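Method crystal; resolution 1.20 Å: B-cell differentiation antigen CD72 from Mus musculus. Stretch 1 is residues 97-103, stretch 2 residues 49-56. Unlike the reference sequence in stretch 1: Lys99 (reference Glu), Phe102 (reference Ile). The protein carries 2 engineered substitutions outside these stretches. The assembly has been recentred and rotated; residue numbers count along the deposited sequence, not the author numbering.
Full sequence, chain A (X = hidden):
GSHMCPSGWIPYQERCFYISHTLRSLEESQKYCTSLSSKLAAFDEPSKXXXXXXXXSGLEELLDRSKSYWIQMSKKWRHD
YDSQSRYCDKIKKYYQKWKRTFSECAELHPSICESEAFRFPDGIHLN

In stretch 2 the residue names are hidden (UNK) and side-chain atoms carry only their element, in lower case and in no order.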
# COMPACT_ATOMS: atom_id res chain seq x y z
N LYS A 97 8.30 -13.07 -4.90
CA LYS A 97 7.50 -12.56 -3.79
C LYS A 97 7.71 -11.09 -3.47
O LYS A 97 8.84 -10.63 -3.32
CB LYS A 97 7.78 -13.35 -2.51
CG LYS A 97 7.01 -14.65 -2.37
CD LYS A 97 7.30 -15.29 -1.03
CE LYS A 97 6.83 -16.73 -0.99
NZ LYS A 97 7.32 -17.41 0.24
N TRP A 98 6.60 -10.36 -3.32
CA TRP A 98 6.64 -9.04 -2.72
C TRP A 98 6.94 -9.18 -1.22
O TRP A 98 6.41 -10.08 -0.57
CB TRP A 98 5.31 -8.29 -2.94
CG TRP A 98 5.12 -7.92 -4.38
CD1 TRP A 98 4.54 -8.67 -5.36
CD2 TRP A 98 5.55 -6.70 -5.01
NE1 TRP A 98 4.58 -8.00 -6.55
CE2 TRP A 98 5.19 -6.79 -6.36
CE3 TRP A 98 6.20 -5.56 -4.55
CZ2 TRP A 98 5.47 -5.77 -7.27
CZ3 TRP A 98 6.46 -4.55 -5.45
CH2 TRP A 98 6.10 -4.66 -6.80
N LYS A 99 7.79 -8.30 -0.71
CA LYS A 99 8.15 -8.27 0.69
C LYS A 99 8.00 -6.87 1.24
O LYS A 99 8.14 -5.89 0.50
CB LYS A 99 9.60 -8.74 0.89
CG LYS A 99 9.80 -10.21 0.58
CD LYS A 99 11.22 -10.66 0.84
CE LYS A 99 11.40 -12.10 0.40
NZ LYS A 99 10.86 -13.09 1.39
N ARG A 100 7.71 -6.77 2.53
CA ARG A 100 7.81 -5.49 3.22
C ARG A 100 9.28 -5.18 3.47
O ARG A 100 10.02 -6.03 3.97
CB ARG A 100 7.07 -5.55 4.56
CG ARG A 100 7.10 -4.24 5.32
CD ARG A 100 6.40 -4.32 6.68
NE ARG A 100 5.00 -4.71 6.51
CZ ARG A 100 4.01 -3.86 6.27
NH1 ARG A 100 4.22 -2.54 6.28
NH2 ARG A 100 2.80 -4.33 6.03
N THR A 101 9.69 -3.97 3.09
CA THR A 101 11.06 -3.53 3.25
C THR A 101 11.06 -2.13 3.87
O THR A 101 10.08 -1.39 3.83
CB THR A 101 11.79 -3.49 1.92
OG1 THR A 101 11.24 -2.46 1.11
CG2 THR A 101 11.68 -4.81 1.19
N PHE A 102 12.18 -1.78 4.48
CA PHE A 102 12.31 -0.49 5.14
C PHE A 102 13.19 0.46 4.34
O PHE A 102 14.18 0.04 3.76
CB PHE A 102 12.89 -0.70 6.53
CG PHE A 102 12.08 -1.66 7.37
CD1 PHE A 102 10.74 -1.40 7.63
CD2 PHE A 102 12.66 -2.80 7.91
CE1 PHE A 102 9.99 -2.27 8.41
CE2 PHE A 102 11.93 -3.68 8.69
CZ PHE A 102 10.59 -3.41 8.94
N SER A 103 12.82 1.74 4.34
CA SER A 103 13.59 2.79 3.66
C SER A 103 13.46 4.07 4.45
O SER A 103 12.46 4.29 5.13
CB SER A 103 13.05 3.08 2.25
OG SER A 103 13.50 2.12 1.32
N UNK A 49 6.59 -12.90 9.97
CA UNK A 49 7.88 -12.25 10.11
C UNK A 49 7.78 -10.87 9.51
O UNK A 49 6.89 -10.60 8.70
c UNK A 49 9.10 -14.47 9.88
c UNK A 49 8.67 -15.54 9.11
c UNK A 49 9.73 -16.03 11.61
o UNK A 49 9.40 -18.37 11.27
c UNK A 49 8.78 -16.84 9.57
c UNK A 49 9.30 -17.08 10.82
c UNK A 49 8.97 -13.05 9.38
c UNK A 49 9.62 -14.73 11.14
N UNK A 50 8.70 -10.00 9.89
CA UNK A 50 8.57 -8.58 9.58
C UNK A 50 8.51 -8.29 8.08
O UNK A 50 7.91 -7.29 7.68
c UNK A 50 9.72 -7.77 10.22
c UNK A 50 12.70 -7.53 7.86
c UNK A 50 13.15 -9.28 9.44
o UNK A 50 14.74 -8.75 7.74
c UNK A 50 11.92 -9.02 10.05
c UNK A 50 13.53 -8.52 8.35
c UNK A 50 11.07 -8.03 9.57
c UNK A 50 11.49 -7.28 8.47
N UNK A 51 9.14 -9.13 7.27
CA UNK A 51 9.24 -8.87 5.83
C UNK A 51 8.07 -9.46 5.05
O UNK A 51 7.96 -9.24 3.83
c UNK A 51 11.73 -12.65 6.95
o UNK A 51 11.21 -14.95 6.50
c UNK A 51 10.56 -9.43 5.27
c UNK A 51 11.06 -13.61 6.20
c UNK A 51 10.24 -13.23 5.17
c UNK A 51 10.09 -11.89 4.87
c UNK A 51 10.75 -10.90 5.59
c UNK A 51 11.58 -11.30 6.64
N UNK A 52 7.21 -10.23 5.71
CA UNK A 52 6.13 -10.90 5.00
C UNK A 52 4.98 -9.96 4.70
O UNK A 52 4.53 -9.23 5.58
o UNK A 52 4.91 -14.31 7.29
c UNK A 52 6.51 -13.24 5.88
o UNK A 52 6.38 -15.57 6.26
c UNK A 52 5.58 -12.05 5.82
c UNK A 52 5.89 -14.45 6.52
N UNK A 53 4.46 -10.03 3.48
CA UNK A 53 3.25 -9.30 3.14
C UNK A 53 2.41 -10.17 2.23
O UNK A 53 2.93 -10.90 1.40
c UNK A 53 3.59 -7.93 2.49
c UNK A 53 2.38 -7.06 2.39
c UNK A 53 4.23 -8.08 1.13
N UNK A 54 1.10 -10.12 2.42
CA UNK A 54 0.17 -10.86 1.58
C UNK A 54 -0.76 -9.84 0.93
O UNK A 54 -1.48 -9.14 1.63
c UNK A 54 -0.65 -11.80 2.45
o UNK A 54 -1.67 -12.40 1.67
N UNK A 55 -0.72 -9.77 -0.40
CA UNK A 55 -1.50 -8.80 -1.17
C UNK A 55 -2.64 -9.50 -1.87
O UNK A 55 -2.51 -10.66 -2.27
c UNK A 55 0.38 -6.29 -0.92
c UNK A 55 0.69 -7.52 -1.76
c UNK A 55 1.57 -7.14 -2.93
c UNK A 55 -0.61 -8.18 -2.24
N UNK A 56 -3.76 -8.80 -2.09
CA UNK A 56 -4.82 -9.38 -2.93
C UNK A 56 -4.34 -9.49 -4.37
O UNK A 56 -3.61 -8.62 -4.86
c UNK A 56 -5.47 -7.23 -2.13
c UNK A 56 -4.11 -7.47 -1.57
c UNK A 56 -5.97 -8.38 -2.80
O HOH W 1 5.20 -7.41 7.48
O HOH W 2 2.77 -7.21 6.17
O HOH W 3 6.01 -11.74 1.62
O HOH W 4 3.79 -11.54 -1.23

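Position 49 carries eight side-chain atoms: one carbon, then a six-carbon ring bearing a single oxygen. Its nearest side-chain approach to stretch 1 is CB to Lys99 NZ, 8.2 Å, so it makes no contact there. The atom pattern defines tyrosine. Tyr49 opens a type I turn that ends at position 52, closed by the backbone bond from N of residue 52 to Tyr49 O at 3.0 Å.

Position 50 repeats the count, one carbon and a six-carbon ring with one oxygen, and that ring lies beside that of Phe102, a residue that differs from the reference sequence; it too is tyrosine. Tyr50 CD1 is 3.6 Å from Phe102 CE2; the planes meet at 18° but the centroids are 5.9 Å apart, so the rings are nearly parallel yet slid past one another with little overlap.

Position 51 shows the same eight atoms, its ring passing Lys99, also different from the reference, and is the third tyrosine. With chi1 at 54° (p), Tyr51 CD1 sits 3.8 Å from Lys99 NZ. Its backbone also takes part: Arg100 N donates to Tyr51 O at 2.8 Å with an angle of 147°, and Tyr51 CA approaches Arg100 O at 3.5 Å in a CA-H...O contact.

Position 52 has three carbons in a row, the third carrying two oxygens: five atoms, a carboxylate on a two-methylene arm, hence glutamate. The CA-to-CB bond of Glu52 points away from stretch 1, and OE1 accepts a weak bond from Tyr49 N at 3.5 Å.

At position 53 one carbon carries two more, a fork at CB without oxygen that touches Trp98, which means valine. Val53 points toward stretch 1, placing CG1 3.4 Å from Trp98 O and 4.2 Å from Trp98 CB.

Position 54 has one carbon and one oxygen, a serine; the CA-to-CB bond of Ser54 points away, and the residue makes no contact with stretch 1.

Position 55 has four carbons forked at the second, reaching Trp98, thus leucine. Leu55 CD1 lies 3.9 Å from Trp98 CG.

Position 56 has three carbons closing a ring onto the backbone N, the signature of proline. Pro56 is out of reach, at the N-cap position before a helix.

The contact buries 453 Å² and combines one direct backbone hydrogen bond with apolar packing and water bridges. Water 1 accepts from Arg100 NE at 2.9 Å and lies 2.7 Å from both Tyr50 O and Glu52 O, while water 3 links Val53 N (3.0 Å) to Trp98 O (2.8 Å). Solvent thus joins polar groups that do not meet directly, while Val53 and Leu55 pack against Trp98.

Stretch 2 (49-56) YYYEVSLP
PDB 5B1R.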